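Local coordinates for protein SusD homolog (Bacteroides thetaiotaomicron VPI-5482, PDB 3IV0) that is of uncharacterised function but, as a SusD-family protein of the outer membrane, probably binds glycans at the cell surface for uptake, at residues 371-376 and 417-422. Numbering follows the deposited sequence.
Sequences LLLYAE and WERCRE
Leu-372 and Arg-419 lie alongside each other, their side chains running opposite ways, where two antiparallel helices, 367-381 and 408-422, pack in the alpha-helical SusD fold, and they illustrate how an arginine can serve a helix interface through its carbon stem while its charge is spent elsewhere. The segment axes approach to 10.5 Å at 170°. Leu-372 lays CB 3.6 Å from Arg-419 CG, and its CD1 lies against the same methylene at 3.7 Å, while CD2 reaches the stem of Glu-418. The arginine chain bends at its third torsion (chi3 56°), which brings one face of the guanidinium against Leu-373, whose CD2 sits 3.2 Å above the plane, displaced toward the rim. No hydrogen bond joins the two segments. Instead Arg-419 NE pairs with Asp-432, and Glu-376, nearly perpendicular to the arginine, brings OE1 only to 4.0 Å from Arg-419 CD and gives OE2 to Arg-435. A leucine in place of Arg-419 would probably leave Asp-432 without this buried charge partner and the methyl of Leu-373 without its flat cover. Glu-418 bridges to Arg-319 through OE2 and Arg-396 through OE1, which also accepts from Arg-421 NE and NH2, each at 2.9 Å and in the guanidinium plane.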
loop_
_atom_site.group_PDB
_atom_site.type_symbol
_atom_site.label_atom_id
_atom_site.label_comp_id
_atom_site.label_asym_id
_atom_site.label_seq_id
_atom_site.Cartn_x
_atom_site.Cartn_y
_atom_site.Cartn_z
ATOM N N LEU A 371 0.771 -9.013 -10.678
ATOM C CA LEU A 371 1.420 -10.042 -11.489
ATOM C C LEU A 371 2.639 -10.579 -10.767
ATOM O O LEU A 371 2.948 -11.755 -10.863
ATOM C CB LEU A 371 1.815 -9.468 -12.871
ATOM C CG LEU A 371 0.670 -9.095 -13.771
ATOM C CD1 LEU A 371 1.222 -8.443 -15.049
ATOM C CD2 LEU A 371 -0.212 -10.326 -14.097
ATOM N N LEU A 372 3.381 -9.703 -10.091
ATOM C CA LEU A 372 4.568 -10.141 -9.347
ATOM C C LEU A 372 4.209 -10.942 -8.135
ATOM O O LEU A 372 4.913 -11.881 -7.797
ATOM C CB LEU A 372 5.474 -8.963 -9.007
ATOM C CG LEU A 372 6.132 -8.267 -10.216
ATOM C CD1 LEU A 372 6.755 -6.932 -9.814
ATOM C CD2 LEU A 372 7.145 -9.180 -10.937
ATOM N N LEU A 373 3.098 -10.644 -7.469
ATOM C CA LEU A 373 2.629 -11.488 -6.364
ATOM C C LEU A 373 2.266 -12.892 -6.828
ATOM O O LEU A 373 2.545 -13.881 -6.161
ATOM C CB LEU A 373 1.429 -10.858 -5.668
ATOM C CG LEU A 373 1.629 -9.512 -4.952
ATOM C CD1 LEU A 373 0.318 -9.135 -4.247
ATOM C CD2 LEU A 373 2.821 -9.555 -3.988
ATOM N N TYR A 374 1.593 -12.972 -7.969
ATOM C CA TYR A 374 1.237 -14.235 -8.609
ATOM C C TYR A 374 2.519 -15.020 -8.923
ATOM O O TYR A 374 2.669 -16.170 -8.538
ATOM C CB TYR A 374 0.409 -13.905 -9.848
ATOM C CG TYR A 374 -0.158 -15.020 -10.651
ATOM C CD1 TYR A 374 -0.108 -16.334 -10.251
ATOM C CD2 TYR A 374 -0.830 -14.727 -11.820
ATOM C CE1 TYR A 374 -0.686 -17.337 -11.033
ATOM C CE2 TYR A 374 -1.404 -15.716 -12.582
ATOM C CZ TYR A 374 -1.306 -17.013 -12.201
ATOM O OH TYR A 374 -1.836 -18.018 -12.985
ATOM N N ALA A 375 3.486 -14.351 -9.542
ATOM C CA ALA A 375 4.765 -15.000 -9.803
ATOM C C ALA A 375 5.425 -15.468 -8.511
ATOM O O ALA A 375 5.987 -16.572 -8.460
ATOM C CB ALA A 375 5.692 -14.060 -10.541
ATOM N N GLU A 376 5.444 -14.633 -7.475
ATOM C CA GLU A 376 6.067 -14.982 -6.226
ATOM C C GLU A 376 5.475 -16.257 -5.656
ATOM O O GLU A 376 6.204 -17.135 -5.182
ATOM C CB GLU A 376 5.854 -13.829 -5.241
ATOM C CG GLU A 376 6.331 -14.105 -3.847
ATOM C CD GLU A 376 6.108 -12.957 -2.899
ATOM O OE1 GLU A 376 5.972 -11.825 -3.366
ATOM O OE2 GLU A 376 6.095 -13.218 -1.668
ATOM N N TRP A 417 13.357 -8.728 -6.040
ATOM C CA TRP A 417 14.078 -7.524 -6.426
ATOM C C TRP A 417 13.305 -6.770 -7.475
ATOM O O TRP A 417 13.349 -5.523 -7.526
ATOM C CB TRP A 417 15.497 -7.855 -6.912
ATOM C CG TRP A 417 16.421 -8.227 -5.798
ATOM C CD1 TRP A 417 16.953 -9.439 -5.558
ATOM C CD2 TRP A 417 16.915 -7.354 -4.774
ATOM N NE1 TRP A 417 17.745 -9.392 -4.447
ATOM C CE2 TRP A 417 17.740 -8.125 -3.943
ATOM C CE3 TRP A 417 16.731 -6.010 -4.482
ATOM C CZ2 TRP A 417 18.397 -7.592 -2.846
ATOM C CZ3 TRP A 417 17.388 -5.487 -3.388
ATOM C CH2 TRP A 417 18.202 -6.278 -2.586
ATOM N N GLU A 418 12.568 -7.491 -8.313
ATOM C CA GLU A 418 11.739 -6.833 -9.296
ATOM C C GLU A 418 10.644 -5.997 -8.625
ATOM O O GLU A 418 10.300 -4.921 -9.102
ATOM C CB GLU A 418 11.141 -7.801 -10.336
ATOM C CG GLU A 418 10.584 -7.130 -11.585
ATOM C CD GLU A 418 11.629 -6.467 -12.455
ATOM O OE1 GLU A 418 12.843 -6.721 -12.259
ATOM O OE2 GLU A 418 11.203 -5.706 -13.337
ATOM N N ARG A 419 10.014 -6.527 -7.586
ATOM C CA ARG A 419 9.033 -5.730 -6.843
ATOM C C ARG A 419 9.697 -4.503 -6.237
ATOM O O ARG A 419 9.103 -3.418 -6.221
ATOM C CB ARG A 419 8.372 -6.552 -5.713
ATOM C CG ARG A 419 7.285 -7.522 -6.219
ATOM C CD ARG A 419 6.481 -8.228 -5.109
ATOM N NE ARG A 419 5.839 -7.299 -4.184
ATOM C CZ ARG A 419 4.662 -6.718 -4.377
ATOM N NH1 ARG A 419 3.980 -6.915 -5.493
ATOM N NH2 ARG A 419 4.155 -5.891 -3.479
ATOM N N CYS A 420 10.938 -4.608 -5.767
ATOM C CA CYS A 420 11.614 -3.445 -5.223
ATOM C C CYS A 420 11.871 -2.393 -6.286
ATOM O O CYS A 420 11.743 -1.199 -6.032
ATOM C CB CYS A 420 12.913 -3.866 -4.562
ATOM S SG CYS A 420 12.754 -4.835 -3.049
ATOM N N ARG A 421 12.245 -2.813 -7.489
ATOM C CA ARG A 421 12.448 -1.858 -8.587
ATOM C C ARG A 421 11.133 -1.261 -9.050
ATOM O O ARG A 421 10.994 -0.036 -9.196
ATOM C CB ARG A 421 13.071 -2.546 -9.794
ATOM C CG ARG A 421 14.558 -2.870 -9.671
ATOM C CD ARG A 421 15.062 -3.537 -10.958
ATOM N NE ARG A 421 14.782 -4.953 -11.037
ATOM C CZ ARG A 421 15.508 -5.895 -10.463
ATOM N NH1 ARG A 421 16.595 -5.576 -9.786
ATOM N NH2 ARG A 421 15.160 -7.157 -10.577
ATOM N N GLU A 422 10.153 -2.119 -9.313
ATOM C CA GLU A 422 8.914 -1.697 -9.936
ATOM C C GLU A 422 8.069 -0.800 -9.035
ATOM O O GLU A 422 7.464 0.163 -9.512
ATOM C CB GLU A 422 8.105 -2.920 -10.338
ATOM C CG GLU A 422 6.815 -2.621 -11.040
ATOM C CD GLU A 422 6.997 -1.946 -12.368
ATOM O OE1 GLU A 422 8.080 -2.065 -13.006
ATOM O OE2 GLU A 422 6.060 -1.274 -12.849
#